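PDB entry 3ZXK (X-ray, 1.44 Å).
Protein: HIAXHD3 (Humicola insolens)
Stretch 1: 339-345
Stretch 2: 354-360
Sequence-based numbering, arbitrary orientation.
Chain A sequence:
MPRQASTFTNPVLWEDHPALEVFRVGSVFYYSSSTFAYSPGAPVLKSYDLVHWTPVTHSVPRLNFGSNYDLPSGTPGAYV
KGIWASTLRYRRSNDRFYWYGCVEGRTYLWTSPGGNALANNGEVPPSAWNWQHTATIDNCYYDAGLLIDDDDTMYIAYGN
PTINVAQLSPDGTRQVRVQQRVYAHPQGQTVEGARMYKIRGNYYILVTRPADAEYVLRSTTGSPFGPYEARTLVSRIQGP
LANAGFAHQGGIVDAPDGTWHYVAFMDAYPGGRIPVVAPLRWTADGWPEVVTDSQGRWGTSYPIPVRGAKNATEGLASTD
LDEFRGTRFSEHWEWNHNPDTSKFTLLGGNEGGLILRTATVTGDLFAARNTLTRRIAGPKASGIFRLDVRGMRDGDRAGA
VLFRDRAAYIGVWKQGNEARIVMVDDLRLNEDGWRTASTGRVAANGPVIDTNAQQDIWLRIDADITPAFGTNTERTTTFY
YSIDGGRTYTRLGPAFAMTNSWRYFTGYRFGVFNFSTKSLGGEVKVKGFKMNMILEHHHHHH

Stretch 1 339-345: PDTSKFT
Stretch 2, residues 354-360: LILRTAT

What holds the two backbones together? Three main-chain hydrogen bonds join them as antiparallel strands. Thr-345 and Ile-355 form a hydrogen-bonded pair, CA to CA 5.1 Å: Thr-345 N donates to Ile-355 O at 3.0 Å, and Ile-355 N returns the bond to Thr-345 O at 2.8 Å. The next pair, Phe-344 with Leu-356, is non-hydrogen-bonded and closer, CA to CA 4.7 Å. Beyond it, Arg-357 N donates to Lys-343 O at 2.8 Å. CA-H...O contacts supplement the ladder, Phe-344 CA lying 3.0 Å from Ile-355 O and Leu-354 CA 3.5 Å from Thr-345 O. Phe-344 (phi/psi -134/155) and Thr-345 (-148/138) are extended, as are Leu-354 to Arg-357, with phi from -83 to -111 and psi from 105 to 138.

How does the chain enter this ladder? Asp-340 (-83/106) leads into a tight bend through Thr-341 (-71/-15), Ser-342 (-79/-7) and Lys-343 (-116/2), closed by Lys-343 N donating to Asp-340 O at 3.1 Å. The Asp-340 side chain, chi1 t, braces the bend: its OD1 accepts from Ser-342 N at 3.0 Å and from Ser-342 OG at 2.7 Å, the latter with Ser-342 in p. Its other oxygen reaches across through a water, which donates to Asp-340 OD2 at 2.6 Å and to Ala-359 O at 2.7 Å. This bridge ties the bend to the loop after the second strand, where Thr-358 is -53/133 and Ala-359 -116/-13.

Where does Lys-343 go? Its CA-to-CB bond points toward the other stretch, and its m, m, t, m side chain lays aliphatic carbon over the end of the second strand and the loop after it before the end leads away. Lys-343 CG sits 3.7 Å from Ala-359 CB, and Lys-343 CD sits 3.5 Å from Thr-358 O and 4.0 Å from Arg-357 CB. Arg-357 is m, t, t, and its end leads away. The ammonium turns back to its own stretch, where Lys-343 NZ makes a weak hydrogen bond to Ser-342 OG at 3.4 Å. Nearby, Asp-340 CB approaches Ala-359 CB at 4.3 Å, adding a small apolar contact beside the water bridge.

What packs on the faces of the sheet? Phe-344 and Leu-356 share one face. Phe-344, chi1 p and chi2 90°, places CB 4.2 Å from CD2 of Leu-356 (m, t), while its ring meets Leu-354 obliquely, CD1 to CD1 3.9 Å. Leu-354 is t, p; its CB starts sideways, but the end comes nearer, allowing this apolar contact. Thr-345 (m) and Ile-355 (m, m) occupy the other face, their pairing carried by the backbone bonds.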

# COMPACT_ATOMS: atom_id res chain seq x y z
N PRO A 339 -12.68 4.73 -9.00
CA PRO A 339 -13.54 4.01 -9.92
C PRO A 339 -14.71 4.87 -10.43
O PRO A 339 -15.09 5.86 -9.78
CB PRO A 339 -14.05 2.86 -9.03
CG PRO A 339 -14.13 3.47 -7.68
CD PRO A 339 -12.89 4.32 -7.61
N ASP A 340 -15.23 4.51 -11.60
CA ASP A 340 -16.54 4.99 -12.04
C ASP A 340 -17.60 4.08 -11.39
O ASP A 340 -17.79 2.92 -11.78
CB ASP A 340 -16.64 4.96 -13.57
CG ASP A 340 -17.98 5.47 -14.10
OD1 ASP A 340 -18.97 5.55 -13.32
OD2 ASP A 340 -18.05 5.77 -15.31
N THR A 341 -18.27 4.61 -10.38
CA THR A 341 -19.18 3.79 -9.60
C THR A 341 -20.44 3.38 -10.36
O THR A 341 -21.13 2.46 -9.95
CB THR A 341 -19.60 4.48 -8.30
OG1 THR A 341 -20.32 5.68 -8.63
CG2 THR A 341 -18.38 4.82 -7.44
N SER A 342 -20.73 4.05 -11.48
CA SER A 342 -21.91 3.71 -12.26
C SER A 342 -21.64 2.45 -13.12
O SER A 342 -22.57 1.91 -13.75
CB SER A 342 -22.31 4.89 -13.17
OG SER A 342 -21.46 5.01 -14.31
N LYS A 343 -20.38 2.00 -13.12
CA LYS A 343 -19.92 0.95 -14.04
C LYS A 343 -19.48 -0.35 -13.38
O LYS A 343 -19.09 -1.27 -14.06
CB LYS A 343 -18.83 1.46 -14.99
CG LYS A 343 -19.29 2.52 -16.02
CD LYS A 343 -20.25 2.00 -17.10
CE LYS A 343 -20.57 3.08 -18.13
NZ LYS A 343 -21.44 4.16 -17.60
N PHE A 344 -19.59 -0.45 -12.05
CA PHE A 344 -19.41 -1.74 -11.37
C PHE A 344 -20.49 -1.97 -10.33
O PHE A 344 -21.06 -1.01 -9.78
CB PHE A 344 -18.00 -1.85 -10.73
CG PHE A 344 -17.86 -1.13 -9.40
CD1 PHE A 344 -18.14 -1.80 -8.20
CD2 PHE A 344 -17.43 0.20 -9.35
CE1 PHE A 344 -17.98 -1.14 -6.99
CE2 PHE A 344 -17.30 0.86 -8.14
CZ PHE A 344 -17.59 0.19 -6.95
N THR A 345 -20.75 -3.24 -10.03
CA THR A 345 -21.70 -3.57 -8.96
C THR A 345 -21.27 -4.86 -8.29
O THR A 345 -20.88 -5.81 -8.98
CB THR A 345 -23.13 -3.81 -9.49
OG1 THR A 345 -23.50 -2.77 -10.42
CG2 THR A 345 -24.11 -3.81 -8.33
N LEU A 354 -18.73 -9.77 -8.79
CA LEU A 354 -18.48 -8.40 -9.16
C LEU A 354 -18.75 -8.19 -10.65
O LEU A 354 -18.13 -8.86 -11.50
CB LEU A 354 -17.01 -8.05 -8.85
CG LEU A 354 -16.44 -6.71 -9.40
CD1 LEU A 354 -17.13 -5.52 -8.72
CD2 LEU A 354 -14.92 -6.62 -9.22
N ILE A 355 -19.66 -7.28 -11.00
CA ILE A 355 -19.86 -6.90 -12.40
C ILE A 355 -18.98 -5.71 -12.74
O ILE A 355 -19.00 -4.68 -12.05
CB ILE A 355 -21.33 -6.50 -12.67
CG1 ILE A 355 -22.26 -7.67 -12.32
CG2 ILE A 355 -21.52 -5.97 -14.09
CD1 ILE A 355 -22.26 -8.76 -13.37
N LEU A 356 -18.12 -5.89 -13.74
CA LEU A 356 -17.33 -4.80 -14.31
C LEU A 356 -17.90 -4.47 -15.69
O LEU A 356 -17.74 -5.28 -16.65
CB LEU A 356 -15.86 -5.20 -14.45
CG LEU A 356 -15.05 -5.50 -13.18
CD1 LEU A 356 -13.62 -5.95 -13.52
CD2 LEU A 356 -15.00 -4.24 -12.32
N ARG A 357 -18.62 -3.36 -15.81
CA ARG A 357 -19.03 -2.85 -17.12
C ARG A 357 -17.90 -2.04 -17.72
O ARG A 357 -17.26 -1.29 -17.00
CB ARG A 357 -20.28 -1.98 -17.01
CG ARG A 357 -21.48 -2.76 -16.49
CD ARG A 357 -22.76 -1.96 -16.57
NE ARG A 357 -23.92 -2.84 -16.41
CZ ARG A 357 -25.15 -2.40 -16.23
NH1 ARG A 357 -25.40 -1.09 -16.13
NH2 ARG A 357 -26.13 -3.29 -16.10
N THR A 358 -17.63 -2.18 -19.01
CA THR A 358 -16.60 -1.30 -19.59
C THR A 358 -16.89 0.19 -19.29
O THR A 358 -18.03 0.66 -19.47
CB THR A 358 -16.45 -1.53 -21.10
OG1 THR A 358 -17.73 -1.38 -21.74
CG2 THR A 358 -15.94 -2.95 -21.35
N ALA A 359 -15.87 0.90 -18.86
CA ALA A 359 -16.06 2.28 -18.42
C ALA A 359 -15.31 3.28 -19.29
O ALA A 359 -15.58 4.47 -19.22
CB ALA A 359 -15.67 2.44 -16.96
N THR A 360 -14.39 2.79 -20.12
CA THR A 360 -13.53 3.66 -20.95
C THR A 360 -13.35 3.04 -22.33
O THR A 360 -13.14 1.82 -22.45
CB THR A 360 -12.13 3.74 -20.34
OG1 THR A 360 -12.23 4.15 -18.98
CG2 THR A 360 -11.27 4.70 -21.10
O HOH W 1 -16.39 6.15 -17.21